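Local coordinates for protein peroxiredoxin (Akkermansia muciniphila, PDB 6KHX) that probably acts as a typical 2-Cys peroxiredoxin, reducing peroxides through a redox-active cysteine on a thioredoxin-like fold, at residues Phe39-Asp44 against Thr51-Phe56; Phe79-Trp84 against Tyr99-Asp104; Ala83-Pro88 against Gly92-Val97. One frame throughout, in Å; residues are numbered along the deposited sequence.

How the contacts relate
Contact 1 closes along the chain before contacts 2 and 3 open; the last two start from the same part of helix 78-85, and contact 3 lies within the span of contact 2. Contact 1 seats helix 48-58, which carries Cys49 in the place of the peroxidatic cysteine of this family, against the end of strand 35-40. Contact 2, with its centre about 11 Å from that of contact 1, fixes helix 78-85 to strand 101-103; Tyr99 OH lies 2.8 Å from Leu53 O, probably as a hydrogen bond, and His81 meets Asp44. Contact 3 ties the end of that helix to the loop that follows it, its centre about 10 Å from that of contact 2. Trp84 CZ3 lies 3.5 Å from Leu53 CD1, bringing contact 3 back to contact 1.

Contact 1 of 3, residues Phe39-Asp44 against Thr51-Phe56; sequences FFYPKD and TELIGF
Phe39 and Tyr41 put their rings against Leu53 and Phe56, packing the end of strand 35-40 on helix 48-58 in a beta-alpha unit of the thioredoxin fold. The two phenylalanines form an offset stack: their ring planes are only 16° apart and their centroids 4.4 Å apart, and the side chains slide past each other in opposite directions. Their closest atoms are Phe39 CE1 and Phe56 CD2, at 3.7 Å, with Phe56 CD2 over the face of Phe39, towards its rim. Leu53 divides its two methyls between the rings of Phe39 and Tyr41. CD2 meets Phe39 CZ at 3.7 Å from an oblique direction, whereas CD1 sits over one face of Tyr41, 3.9 Å from the ring centroid, in a CH-pi contact with the leucine lying nearly at right angles across the tyrosine. Phe39 and Tyr41 point the same way because they alternate with Phe40, whose side chain packs on Tyr113; both place CG between the backbone N and the carbonyl carbon (chi1 72° and 63°), which turns the rings to the helix. Tyr99 touches both stacked phenylalanines. Past Tyr41 the chain enters the peroxiredoxin PXXX(T/S)XXC signature at Pro42, and the loop folds back so that Tyr41 OH donates to Asp44 OD1 at 2.6 Å, on the syn lone pair of that carboxylate oxygen.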
ATOM      1  N   PHE B  39     -31.072  -6.034 -28.599  1.00 25.71           N
ATOM      2  CA  PHE B  39     -31.202  -4.582 -28.565  1.00 28.11           C
ATOM      3  C   PHE B  39     -31.768  -4.106 -27.229  1.00 30.05           C
ATOM      4  O   PHE B  39     -32.709  -4.693 -26.683  1.00 25.32           O
ATOM      5  CB  PHE B  39     -32.047  -4.047 -29.752  1.00 27.28           C
ATOM      6  CG  PHE B  39     -33.518  -4.329 -29.651  1.00 28.08           C
ATOM      7  CD1 PHE B  39     -34.036  -5.552 -30.035  1.00 30.74           C
ATOM      8  CD2 PHE B  39     -34.389  -3.347 -29.209  1.00 28.38           C
ATOM      9  CE1 PHE B  39     -35.396  -5.804 -29.949  1.00 34.63           C
ATOM     10  CE2 PHE B  39     -35.752  -3.591 -29.127  1.00 33.38           C
ATOM     11  CZ  PHE B  39     -36.255  -4.820 -29.495  1.00 35.44           C
ATOM     12  N   PHE B  40     -31.162  -3.037 -26.716  1.00 28.77           N
ATOM     13  CA  PHE B  40     -31.541  -2.370 -25.480  1.00 31.04           C
ATOM     14  C   PHE B  40     -32.271  -1.072 -25.802  1.00 34.76           C
ATOM     15  O   PHE B  40     -31.858  -0.331 -26.708  1.00 37.98           O
ATOM     16  CB  PHE B  40     -30.303  -2.039 -24.631  1.00 26.48           C
ATOM     17  CG  PHE B  40     -29.461  -3.233 -24.262  1.00 28.61           C
ATOM     18  CD1 PHE B  40     -28.576  -3.787 -25.176  1.00 28.24           C
ATOM     19  CD2 PHE B  40     -29.533  -3.783 -22.991  1.00 31.39           C
ATOM     20  CE1 PHE B  40     -27.798  -4.878 -24.837  1.00 31.71           C
ATOM     21  CE2 PHE B  40     -28.752  -4.870 -22.643  1.00 31.99           C
ATOM     22  CZ  PHE B  40     -27.881  -5.418 -23.565  1.00 27.41           C
ATOM     23  N   TYR B  41     -33.306  -0.783 -25.016  1.00 29.30           N
ATOM     24  CA  TYR B  41     -34.069   0.457 -25.017  1.00 32.93           C
ATOM     25  C   TYR B  41     -34.218   0.945 -23.583  1.00 32.61           C
ATOM     26  O   TYR B  41     -34.137   0.149 -22.642  1.00 33.39           O
ATOM     27  CB  TYR B  41     -35.454   0.265 -25.656  1.00 26.65           C
ATOM     28  CG  TYR B  41     -36.349  -0.699 -24.917  1.00 28.51           C
ATOM     29  CD1 TYR B  41     -36.237  -2.071 -25.114  1.00 26.35           C
ATOM     30  CD2 TYR B  41     -37.312  -0.238 -24.029  1.00 27.87           C
ATOM     31  CE1 TYR B  41     -37.057  -2.960 -24.444  1.00 27.54           C
ATOM     32  CE2 TYR B  41     -38.137  -1.114 -23.355  1.00 26.20           C
ATOM     33  CZ  TYR B  41     -38.009  -2.474 -23.563  1.00 30.57           C
ATOM     34  OH  TYR B  41     -38.832  -3.352 -22.886  1.00 29.81           O
ATOM     35  N   PRO B  42     -34.457   2.259 -23.379  1.00 33.61           N
ATOM     36  CA  PRO B  42     -34.402   2.818 -22.015  1.00 31.72           C
ATOM     37  C   PRO B  42     -35.564   2.493 -21.085  1.00 30.54           C
ATOM     38  O   PRO B  42     -35.326   2.076 -19.946  1.00 29.66           O
ATOM     39  CB  PRO B  42     -34.318   4.333 -22.262  1.00 32.63           C
ATOM     40  CG  PRO B  42     -34.860   4.536 -23.630  1.00 31.48           C
ATOM     41  CD  PRO B  42     -34.478   3.317 -24.405  1.00 31.99           C
ATOM     42  N   LYS B  43     -36.808   2.689 -21.517  1.00 38.13           N
ATOM     43  CA  LYS B  43     -37.924   2.640 -20.578  1.00 32.59           C
ATOM     44  C   LYS B  43     -39.167   2.047 -21.230  1.00 37.50           C
ATOM     45  O   LYS B  43     -39.535   2.445 -22.340  1.00 42.78           O
ATOM     46  CB  LYS B  43     -38.249   4.049 -20.071  1.00 35.77           C
ATOM     47  CG  LYS B  43     -37.424   4.532 -18.896  1.00 35.70           C
ATOM     48  CD  LYS B  43     -37.814   5.955 -18.539  1.00 33.09           C
ATOM     49  CE  LYS B  43     -36.746   6.632 -17.712  1.00 30.44           C
ATOM     50  NZ  LYS B  43     -37.035   8.074 -17.531  1.00 35.25           N
ATOM     51  N   ASP B  44     -39.817   1.119 -20.527  1.00 34.42           N
ATOM     52  CA  ASP B  44     -41.158   0.687 -20.897  1.00 34.23           C
ATOM     53  C   ASP B  44     -42.134   1.856 -20.797  1.00 35.64           C
ATOM     54  O   ASP B  44     -41.949   2.779 -20.000  1.00 32.55           O
ATOM     55  CB  ASP B  44     -41.638  -0.455 -19.991  1.00 40.98           C
ATOM     56  CG  ASP B  44     -40.983  -1.792 -20.306  1.00 36.82           C
ATOM     57  OD1 ASP B  44     -40.173  -1.868 -21.250  1.00 33.43           O
ATOM     58  OD2 ASP B  44     -41.298  -2.777 -19.608  1.00 36.35           O
ATOM     59  N   THR B  51     -42.220   1.735 -30.709  1.00 40.25           N
ATOM     60  CA  THR B  51     -42.149   1.631 -32.163  1.00 44.83           C
ATOM     61  C   THR B  51     -41.039   0.682 -32.591  1.00 44.85           C
ATOM     62  O   THR B  51     -41.224  -0.122 -33.512  1.00 46.49           O
ATOM     63  CB  THR B  51     -41.968   3.009 -32.797  1.00 45.33           C
ATOM     64  OG1 THR B  51     -40.599   3.421 -32.716  1.00 39.13           O
ATOM     65  CG2 THR B  51     -42.834   3.996 -32.075  1.00 47.62           C
ATOM     66  N   GLU B  52     -39.892   0.732 -31.911  1.00 44.21           N
ATOM     67  CA  GLU B  52     -38.819  -0.206 -32.232  1.00 39.93           C
ATOM     68  C   GLU B  52     -39.233  -1.642 -31.920  1.00 40.39           C
ATOM     69  O   GLU B  52     -39.003  -2.553 -32.729  1.00 39.58           O
ATOM     70  CB  GLU B  52     -37.545   0.180 -31.481  1.00 35.82           C
ATOM     71  CG  GLU B  52     -37.057   1.583 -31.823  1.00 37.64           C
ATOM     72  CD  GLU B  52     -35.719   1.924 -31.194  1.00 39.67           C
ATOM     73  OE1 GLU B  52     -34.726   2.067 -31.943  1.00 37.14           O
ATOM     74  OE2 GLU B  52     -35.661   2.040 -29.950  1.00 37.57           O
ATOM     75  N   LEU B  53     -39.869  -1.861 -30.767  1.00 34.73           N
ATOM     76  CA  LEU B  53     -40.270  -3.216 -30.399  1.00 37.95           C
ATOM     77  C   LEU B  53     -41.309  -3.777 -31.369  1.00 46.15           C
ATOM     78  O   LEU B  53     -41.208  -4.930 -31.818  1.00 44.81           O
ATOM     79  CB  LEU B  53     -40.793  -3.235 -28.961  1.00 38.19           C
ATOM     80  CG  LEU B  53     -39.730  -3.173 -27.856  1.00 43.08           C
ATOM     81  CD1 LEU B  53     -40.193  -2.368 -26.645  1.00 34.72           C
ATOM     82  CD2 LEU B  53     -39.326  -4.581 -27.433  1.00 42.76           C
ATOM     83  N   ILE B  54     -42.316  -2.968 -31.710  1.00 47.37           N
ATOM     84  CA  ILE B  54     -43.354  -3.410 -32.636  1.00 44.16           C
ATOM     85  C   ILE B  54     -42.774  -3.652 -34.023  1.00 45.44           C
ATOM     86  O   ILE B  54     -43.111  -4.642 -34.683  1.00 41.71           O
ATOM     87  CB  ILE B  54     -44.511  -2.398 -32.664  1.00 43.28           C
ATOM     88  CG1 ILE B  54     -45.253  -2.425 -31.330  1.00 38.95           C
ATOM     89  CG2 ILE B  54     -45.470  -2.728 -33.795  1.00 43.52           C
ATOM     90  CD1 ILE B  54     -46.165  -1.242 -31.119  1.00 45.86           C
ATOM     91  N   GLY B  55     -41.894  -2.761 -34.494  1.00 41.20           N
ATOM     92  CA  GLY B  55     -41.287  -2.973 -35.794  1.00 39.45           C
ATOM     93  C   GLY B  55     -40.473  -4.252 -35.854  1.00 47.03           C
ATOM     94  O   GLY B  55     -40.523  -4.981 -36.848  1.00 51.03           O
ATOM     95  N   PHE B  56     -39.726  -4.556 -34.785  1.00 45.90           N
ATOM     96  CA  PHE B  56     -39.012  -5.830 -34.740  1.00 41.45           C
ATOM     97  C   PHE B  56     -39.985  -7.002 -34.769  1.00 42.78           C
ATOM     98  O   PHE B  56     -39.685  -8.055 -35.347  1.00 41.82           O
ATOM     99  CB  PHE B  56     -38.116  -5.907 -33.501  1.00 44.43           C
ATOM    100  CG  PHE B  56     -36.706  -5.439 -33.743  1.00 38.76           C
ATOM    101  CD1 PHE B  56     -35.834  -6.193 -34.509  1.00 36.05           C
ATOM    102  CD2 PHE B  56     -36.245  -4.260 -33.178  1.00 32.99           C
ATOM    103  CE1 PHE B  56     -34.538  -5.764 -34.733  1.00 31.45           C
ATOM    104  CE2 PHE B  56     -34.953  -3.834 -33.394  1.00 28.78           C
ATOM    105  CZ  PHE B  56     -34.097  -4.588 -34.171  1.00 29.20           C
TER

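Contact 2 of 3, residues Phe79-Trp84 against Tyr99-Asp104; sequences FSHWAW and YPIVSD
His81 lays one face of its imidazole on Ile101, with the methyl CG2 3.8 Å from the ring centroid and 21° off the ring normal, a CH-pi contact placed towards the CD2 rim. At its edge the same ring gives NE2-H to Val102 O, 3.1 Å away at an N-H...O angle of 141°; the acceptor is close to the imidazole plane, but the nitrogen stands above the plane of the carbonyl and not on a lone pair. CB of Ser103 comes to 4.2 Å from His81 CD2. Because Ile101 has CG2 anti to its backbone N, beside the carbonyl carbon, this methyl is the branch that reaches the ring. These contacts join the last two elements of a beta-alpha-beta crossover, strand 68-74, helix 78-85 and strand 101-103, whose helix and final strand run roughly antiparallel at 149° with axes 8.9 Å apart. On the other side of the imidazole ND1 pairs with Asp44 OD2, probably as a hydrogen bond, which would help to set the turn of the ring. Ser103 OG turns to Asp76 O. Farther out, the helix meets two other subunits: Ser80 OG bonds Ser80 OG of one, and the Trp82 ring stacks on His198 of the other.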
ATOM      1  N   PHE B  79     -42.456  -7.611 -14.893  1.00 38.22           N
ATOM      2  CA  PHE B  79     -43.866  -7.269 -14.748  1.00 38.61           C
ATOM      3  C   PHE B  79     -44.240  -6.012 -15.529  1.00 42.24           C
ATOM      4  O   PHE B  79     -45.342  -5.931 -16.076  1.00 42.66           O
ATOM      5  CB  PHE B  79     -44.223  -7.123 -13.270  1.00 34.78           C
ATOM      6  CG  PHE B  79     -44.372  -8.436 -12.560  1.00 37.71           C
ATOM      7  CD1 PHE B  79     -43.275  -9.078 -12.014  1.00 41.77           C
ATOM      8  CD2 PHE B  79     -45.616  -9.043 -12.460  1.00 41.17           C
ATOM      9  CE1 PHE B  79     -43.421 -10.296 -11.369  1.00 42.73           C
ATOM     10  CE2 PHE B  79     -45.765 -10.257 -11.816  1.00 36.82           C
ATOM     11  CZ  PHE B  79     -44.668 -10.885 -11.273  1.00 37.90           C
ATOM     12  N   SER B  80     -43.347  -5.028 -15.619  1.00 39.05           N
ATOM     13  CA  SER B  80     -43.615  -3.912 -16.520  1.00 36.50           C
ATOM     14  C   SER B  80     -43.654  -4.380 -17.971  1.00 43.42           C
ATOM     15  O   SER B  80     -44.523  -3.960 -18.742  1.00 43.74           O
ATOM     16  CB  SER B  80     -42.574  -2.815 -16.328  1.00 40.01           C
ATOM     17  OG  SER B  80     -42.719  -2.221 -15.053  1.00 43.00           O
ATOM     18  N   HIS B  81     -42.718  -5.254 -18.361  1.00 43.04           N
ATOM     19  CA  HIS B  81     -42.748  -5.834 -19.701  1.00 38.39           C
ATOM     20  C   HIS B  81     -44.072  -6.549 -19.958  1.00 43.77           C
ATOM     21  O   HIS B  81     -44.715  -6.349 -20.998  1.00 43.29           O
ATOM     22  CB  HIS B  81     -41.586  -6.813 -19.871  1.00 29.70           C
ATOM     23  CG  HIS B  81     -40.234  -6.172 -19.876  1.00 35.00           C
ATOM     24  ND1 HIS B  81     -40.052  -4.806 -19.863  1.00 37.16           N
ATOM     25  CD2 HIS B  81     -38.993  -6.717 -19.873  1.00 31.65           C
ATOM     26  CE1 HIS B  81     -38.757  -4.536 -19.862  1.00 33.97           C
ATOM     27  NE2 HIS B  81     -38.094  -5.678 -19.868  1.00 31.72           N
ATOM     28  N   TRP B  82     -44.486  -7.401 -19.018  1.00 40.98           N
ATOM     29  CA  TRP B  82     -45.722  -8.157 -19.182  1.00 40.47           C
ATOM     30  C   TRP B  82     -46.935  -7.236 -19.267  1.00 45.27           C
ATOM     31  O   TRP B  82     -47.817  -7.435 -20.109  1.00 44.56           O
ATOM     32  CB  TRP B  82     -45.870  -9.158 -18.037  1.00 42.04           C
ATOM     33  CG  TRP B  82     -47.249  -9.719 -17.910  1.00 48.52           C
ATOM     34  CD1 TRP B  82     -47.763 -10.804 -18.561  1.00 45.37           C
ATOM     35  CD2 TRP B  82     -48.300  -9.214 -17.075  1.00 42.58           C
ATOM     36  NE1 TRP B  82     -49.069 -11.004 -18.182  1.00 48.13           N
ATOM     37  CE2 TRP B  82     -49.420 -10.041 -17.271  1.00 42.41           C
ATOM     38  CE3 TRP B  82     -48.398  -8.143 -16.180  1.00 43.14           C
ATOM     39  CZ2 TRP B  82     -50.623  -9.832 -16.605  1.00 47.02           C
ATOM     40  CZ3 TRP B  82     -49.590  -7.937 -15.521  1.00 40.77           C
ATOM     41  CH2 TRP B  82     -50.688  -8.776 -15.736  1.00 44.60           C
ATOM     42  N   ALA B  83     -47.007  -6.227 -18.398  1.00 43.55           N
ATOM     43  CA  ALA B  83     -48.092  -5.259 -18.487  1.00 40.96           C
ATOM     44  C   ALA B  83     -48.081  -4.542 -19.833  1.00 42.87           C
ATOM     45  O   ALA B  83     -49.141  -4.258 -20.402  1.00 43.53           O
ATOM     46  CB  ALA B  83     -47.992  -4.257 -17.335  1.00 36.22           C
ATOM     47  N   TRP B  84     -46.892  -4.271 -20.374  1.00 42.67           N
ATOM     48  CA  TRP B  84     -46.801  -3.506 -21.613  1.00 43.09           C
ATOM     49  C   TRP B  84     -47.249  -4.332 -22.812  1.00 48.28           C
ATOM     50  O   TRP B  84     -47.881  -3.801 -23.734  1.00 45.51           O
ATOM     51  CB  TRP B  84     -45.374  -3.006 -21.814  1.00 39.09           C
ATOM     52  CG  TRP B  84     -45.283  -1.764 -22.627  1.00 39.78           C
ATOM     53  CD1 TRP B  84     -46.298  -0.908 -22.929  1.00 42.68           C
ATOM     54  CD2 TRP B  84     -44.106  -1.226 -23.240  1.00 40.12           C
ATOM     55  NE1 TRP B  84     -45.826   0.134 -23.692  1.00 39.03           N
ATOM     56  CE2 TRP B  84     -44.484  -0.041 -23.900  1.00 37.67           C
ATOM     57  CE3 TRP B  84     -42.768  -1.631 -23.295  1.00 38.32           C
ATOM     58  CZ2 TRP B  84     -43.573   0.745 -24.603  1.00 33.13           C
ATOM     59  CZ3 TRP B  84     -41.866  -0.852 -23.998  1.00 34.87           C
ATOM     60  CH2 TRP B  84     -42.272   0.322 -24.641  1.00 35.70           C
ATOM     61  N   TYR B  99     -41.396 -12.053 -29.274  1.00 36.09           N
ATOM     62  CA  TYR B  99     -40.024 -12.473 -29.032  1.00 41.22           C
ATOM     63  C   TYR B  99     -39.618 -12.136 -27.594  1.00 44.02           C
ATOM     64  O   TYR B  99     -40.306 -11.376 -26.906  1.00 38.70           O
ATOM     65  CB  TYR B  99     -39.087 -11.826 -30.054  1.00 40.18           C
ATOM     66  CG  TYR B  99     -39.139 -10.325 -30.086  1.00 41.65           C
ATOM     67  CD1 TYR B  99     -38.375  -9.567 -29.208  1.00 39.13           C
ATOM     68  CD2 TYR B  99     -39.941  -9.661 -31.004  1.00 41.29           C
ATOM     69  CE1 TYR B  99     -38.417  -8.189 -29.236  1.00 42.33           C
ATOM     70  CE2 TYR B  99     -39.988  -8.283 -31.042  1.00 40.80           C
ATOM     71  CZ  TYR B  99     -39.228  -7.555 -30.155  1.00 44.43           C
ATOM     72  OH  TYR B  99     -39.276  -6.186 -30.188  1.00 45.78           O
ATOM     73  N   PRO B 100     -38.508 -12.696 -27.103  1.00 40.51           N
ATOM     74  CA  PRO B 100     -38.141 -12.476 -25.694  1.00 42.81           C
ATOM     75  C   PRO B 100     -37.787 -11.022 -25.416  1.00 35.93           C
ATOM     76  O   PRO B 100     -37.036 -10.393 -26.166  1.00 33.14           O
ATOM     77  CB  PRO B 100     -36.928 -13.392 -25.492  1.00 37.93           C
ATOM     78  CG  PRO B 100     -37.018 -14.402 -26.578  1.00 39.51           C
ATOM     79  CD  PRO B 100     -37.607 -13.668 -27.745  1.00 39.35           C
ATOM     80  N   ILE B 101     -38.345 -10.495 -24.330  1.00 33.15           N
ATOM     81  CA  ILE B 101     -37.990  -9.181 -23.806  1.00 37.05           C
ATOM     82  C   ILE B 101     -37.408  -9.400 -22.418  1.00 36.95           C
ATOM     83  O   ILE B 101     -38.138  -9.747 -21.480  1.00 32.78           O
ATOM     84  CB  ILE B 101     -39.186  -8.225 -23.761  1.00 35.36           C
ATOM     85  CG1 ILE B 101     -39.917  -8.235 -25.110  1.00 39.11           C
ATOM     86  CG2 ILE B 101     -38.710  -6.829 -23.377  1.00 33.05           C
ATOM     87  CD1 ILE B 101     -41.196  -7.412 -25.138  1.00 35.50           C
ATOM     88  N   VAL B 102     -36.091  -9.220 -22.295  1.00 35.41           N
ATOM     89  CA  VAL B 102     -35.361  -9.532 -21.073  1.00 31.58           C
ATOM     90  C   VAL B 102     -35.512  -8.395 -20.075  1.00 31.25           C
ATOM     91  O   VAL B 102     -35.482  -7.214 -20.441  1.00 34.48           O
ATOM     92  CB  VAL B 102     -33.877  -9.788 -21.397  1.00 31.47           C
ATOM     93  CG1 VAL B 102     -33.076 -10.052 -20.121  1.00 27.97           C
ATOM     94  CG2 VAL B 102     -33.750 -10.932 -22.368  1.00 29.85           C
ATOM     95  N   SER B 103     -35.635  -8.745 -18.799  1.00 28.73           N
ATOM     96  CA  SER B 103     -35.659  -7.764 -17.722  1.00 32.24           C
ATOM     97  C   SER B 103     -34.262  -7.669 -17.108  1.00 32.39           C
ATOM     98  O   SER B 103     -33.845  -8.560 -16.361  1.00 33.71           O
ATOM     99  CB  SER B 103     -36.698  -8.148 -16.672  1.00 29.21           C
ATOM    100  OG  SER B 103     -36.558  -7.351 -15.508  1.00 30.30           O
ATOM    101  N   ASP B 104     -33.550  -6.580 -17.408  1.00 31.92           N
ATOM    102  CA  ASP B 104     -32.240  -6.308 -16.807  1.00 27.72           C
ATOM    103  C   ASP B 104     -32.427  -5.545 -15.496  1.00 27.23           C
ATOM    104  O   ASP B 104     -31.961  -4.420 -15.312  1.00 26.69           O
ATOM    105  CB  ASP B 104     -31.361  -5.529 -17.782  1.00 28.59           C
ATOM    106  CG  ASP B 104     -29.954  -5.270 -17.239  1.00 29.89           C
ATOM    107  OD1 ASP B 104     -29.505  -5.983 -16.316  1.00 28.95           O
ATOM    108  OD2 ASP B 104     -29.297  -4.329 -17.730  1.00 31.67           O
TER

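Contact 3 of 3, residues Ala83-Pro88 against Gly92-Val97; sequences AWVNTP and GGIQGV
At the C-terminal end of helix 78-85, Trp84 and Ile94 tie the last helical residues to the loop that leads on to strand 101-103. Ile94 N-H bonds Trp84 O at 3.1 Å and nearly straight, 168°. That carbonyl also takes Thr87 N-H, and the two donors reach the oxygen from opposite faces of its plane. The Ile94 side chain then crosses the indole at about a right angle: CG2 stands over the centre of the six-membered ring, 3.8 Å from its centroid, while CD1 touches both Trp84 CE3 and Val85 CG1. With CG anti to the backbone N (chi1 -153°), the tryptophan swings its ring edge to the loop, where NE1 donates to Gly92 O at 3.1 Å. The loop doubles back on itself at Ile94-Val97, a type II beta turn with Gly96 at its third position, where a positive phi angle suits glycine. Just ahead of this turn, Gly93 N bonds Pro88 O at 3.0 Å, and Gly93 CA makes a CA-H...O contact of 3.1 Å with Thr87 O; a weak bond joins Gln95 N to that same oxygen. Gln95 CA approaches Val85 O in a second CA-H...O contact, 3.3 Å long. Beyond the segments, Trp84 packs on Cys49 and Pro50 of helix 48-58, and Pro50 also meets Ile94.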
ATOM      1  N   ALA B  83     -47.007  -6.227 -18.398  1.00 43.55           N
ATOM      2  CA  ALA B  83     -48.092  -5.259 -18.487  1.00 40.96           C
ATOM      3  C   ALA B  83     -48.081  -4.542 -19.833  1.00 42.87           C
ATOM      4  O   ALA B  83     -49.141  -4.258 -20.402  1.00 43.53           O
ATOM      5  CB  ALA B  83     -47.992  -4.257 -17.335  1.00 36.22           C
ATOM      6  N   TRP B  84     -46.892  -4.271 -20.374  1.00 42.67           N
ATOM      7  CA  TRP B  84     -46.801  -3.506 -21.613  1.00 43.09           C
ATOM      8  C   TRP B  84     -47.249  -4.332 -22.812  1.00 48.28           C
ATOM      9  O   TRP B  84     -47.881  -3.801 -23.734  1.00 45.51           O
ATOM     10  CB  TRP B  84     -45.374  -3.006 -21.814  1.00 39.09           C
ATOM     11  CG  TRP B  84     -45.283  -1.764 -22.627  1.00 39.78           C
ATOM     12  CD1 TRP B  84     -46.298  -0.908 -22.929  1.00 42.68           C
ATOM     13  CD2 TRP B  84     -44.106  -1.226 -23.240  1.00 40.12           C
ATOM     14  NE1 TRP B  84     -45.826   0.134 -23.692  1.00 39.03           N
ATOM     15  CE2 TRP B  84     -44.484  -0.041 -23.900  1.00 37.67           C
ATOM     16  CE3 TRP B  84     -42.768  -1.631 -23.295  1.00 38.32           C
ATOM     17  CZ2 TRP B  84     -43.573   0.745 -24.603  1.00 33.13           C
ATOM     18  CZ3 TRP B  84     -41.866  -0.852 -23.998  1.00 34.87           C
ATOM     19  CH2 TRP B  84     -42.272   0.322 -24.641  1.00 35.70           C
ATOM     20  N   VAL B  85     -46.911  -5.625 -22.841  1.00 44.98           N
ATOM     21  CA  VAL B  85     -47.402  -6.469 -23.925  1.00 48.09           C
ATOM     22  C   VAL B  85     -48.892  -6.749 -23.799  1.00 50.32           C
ATOM     23  O   VAL B  85     -49.496  -7.280 -24.739  1.00 54.18           O
ATOM     24  CB  VAL B  85     -46.647  -7.812 -24.020  1.00 45.82           C
ATOM     25  CG1 VAL B  85     -45.145  -7.578 -24.147  1.00 46.17           C
ATOM     26  CG2 VAL B  85     -46.989  -8.716 -22.851  1.00 45.75           C
ATOM     27  N   ASN B  86     -49.497  -6.426 -22.654  1.00 45.79           N
ATOM     28  CA  ASN B  86     -50.937  -6.521 -22.477  1.00 40.46           C
ATOM     29  C   ASN B  86     -51.631  -5.165 -22.579  1.00 46.61           C
ATOM     30  O   ASN B  86     -52.784  -5.032 -22.160  1.00 56.70           O
ATOM     31  CB  ASN B  86     -51.266  -7.199 -21.149  1.00 45.29           C
ATOM     32  CG  ASN B  86     -51.092  -8.710 -21.212  1.00 56.55           C
ATOM     33  OD1 ASN B  86     -51.967  -9.425 -21.704  1.00 63.89           O
ATOM     34  ND2 ASN B  86     -49.966  -9.202 -20.709  1.00 50.54           N
ATOM     35  N   THR B  87     -50.948  -4.154 -23.116  1.00 48.07           N
ATOM     36  CA  THR B  87     -51.550  -2.859 -23.393  1.00 49.46           C
ATOM     37  C   THR B  87     -51.687  -2.686 -24.896  1.00 57.35           C
ATOM     38  O   THR B  87     -50.691  -2.842 -25.616  1.00 53.34           O
ATOM     39  CB  THR B  87     -50.701  -1.723 -22.814  1.00 45.08           C
ATOM     40  OG1 THR B  87     -50.602  -1.875 -21.396  1.00 44.85           O
ATOM     41  CG2 THR B  87     -51.329  -0.370 -23.129  1.00 46.30           C
ATOM     42  N   PRO B  88     -52.876  -2.358 -25.411  1.00 59.83           N
ATOM     43  CA  PRO B  88     -53.043  -2.249 -26.866  1.00 54.96           C
ATOM     44  C   PRO B  88     -52.197  -1.130 -27.458  1.00 55.26           C
ATOM     45  O   PRO B  88     -51.937  -0.108 -26.818  1.00 57.44           O
ATOM     46  CB  PRO B  88     -54.545  -1.975 -27.036  1.00 56.06           C
ATOM     47  CG  PRO B  88     -54.992  -1.454 -25.720  1.00 57.31           C
ATOM     48  CD  PRO B  88     -54.145  -2.142 -24.694  1.00 53.42           C
ATOM     49  N   GLY B  92     -50.500   3.155 -26.741  1.00 54.33           N
ATOM     50  CA  GLY B  92     -49.081   3.214 -26.464  1.00 54.45           C
ATOM     51  C   GLY B  92     -48.446   1.899 -26.073  1.00 50.35           C
ATOM     52  O   GLY B  92     -47.254   1.879 -25.748  1.00 54.93           O
ATOM     53  N   GLY B  93     -49.197   0.796 -26.113  1.00 51.64           N
ATOM     54  CA  GLY B  93     -48.687  -0.495 -25.706  1.00 46.35           C
ATOM     55  C   GLY B  93     -47.964  -1.237 -26.817  1.00 45.74           C
ATOM     56  O   GLY B  93     -47.854  -0.781 -27.954  1.00 46.86           O
ATOM     57  N   ILE B  94     -47.461  -2.419 -26.462  1.00 47.00           N
ATOM     58  CA  ILE B  94     -46.721  -3.261 -27.396  1.00 49.15           C
ATOM     59  C   ILE B  94     -47.401  -4.621 -27.510  1.00 50.58           C
ATOM     60  O   ILE B  94     -46.736  -5.662 -27.565  1.00 51.03           O
ATOM     61  CB  ILE B  94     -45.245  -3.410 -26.975  1.00 48.72           C
ATOM     62  CG1 ILE B  94     -45.136  -3.941 -25.542  1.00 42.94           C
ATOM     63  CG2 ILE B  94     -44.496  -2.089 -27.144  1.00 39.18           C
ATOM     64  CD1 ILE B  94     -43.775  -4.465 -25.209  1.00 40.81           C
ATOM     65  N   GLN B  95     -48.731  -4.615 -27.554  1.00 51.96           N
ATOM     66  CA  GLN B  95     -49.484  -5.849 -27.737  1.00 52.34           C
ATOM     67  C   GLN B  95     -49.034  -6.555 -29.007  1.00 49.44           C
ATOM     68  O   GLN B  95     -48.813  -5.922 -30.043  1.00 53.79           O
ATOM     69  CB  GLN B  95     -50.979  -5.535 -27.816  1.00 53.72           C
ATOM     70  CG  GLN B  95     -51.904  -6.711 -27.570  1.00 54.69           C
ATOM     71  CD  GLN B  95     -53.355  -6.272 -27.402  1.00 67.35           C
ATOM     72  OE1 GLN B  95     -53.831  -6.059 -26.283  1.00 64.70           O
ATOM     73  NE2 GLN B  95     -54.061  -6.126 -28.519  1.00 60.56           N
ATOM     74  N   GLY B  96     -48.886  -7.875 -28.923  1.00 43.05           N
ATOM     75  CA  GLY B  96     -48.481  -8.672 -30.061  1.00 40.25           C
ATOM     76  C   GLY B  96     -46.993  -8.900 -30.211  1.00 46.48           C
ATOM     77  O   GLY B  96     -46.591  -9.673 -31.092  1.00 49.69           O
ATOM     78  N   VAL B  97     -46.160  -8.252 -29.399  1.00 47.23           N
ATOM     79  CA  VAL B  97     -44.728  -8.534 -29.407  1.00 44.24           C
ATOM     80  C   VAL B  97     -44.493  -9.878 -28.727  1.00 43.17           C
ATOM     81  O   VAL B  97     -44.858 -10.071 -27.563  1.00 42.11           O
ATOM     82  CB  VAL B  97     -43.939  -7.410 -28.726  1.00 43.03           C
ATOM     83  CG1 VAL B  97     -42.485  -7.814 -28.551  1.00 41.76           C
ATOM     84  CG2 VAL B  97     -44.047  -6.128 -29.543  1.00 43.02           C
TER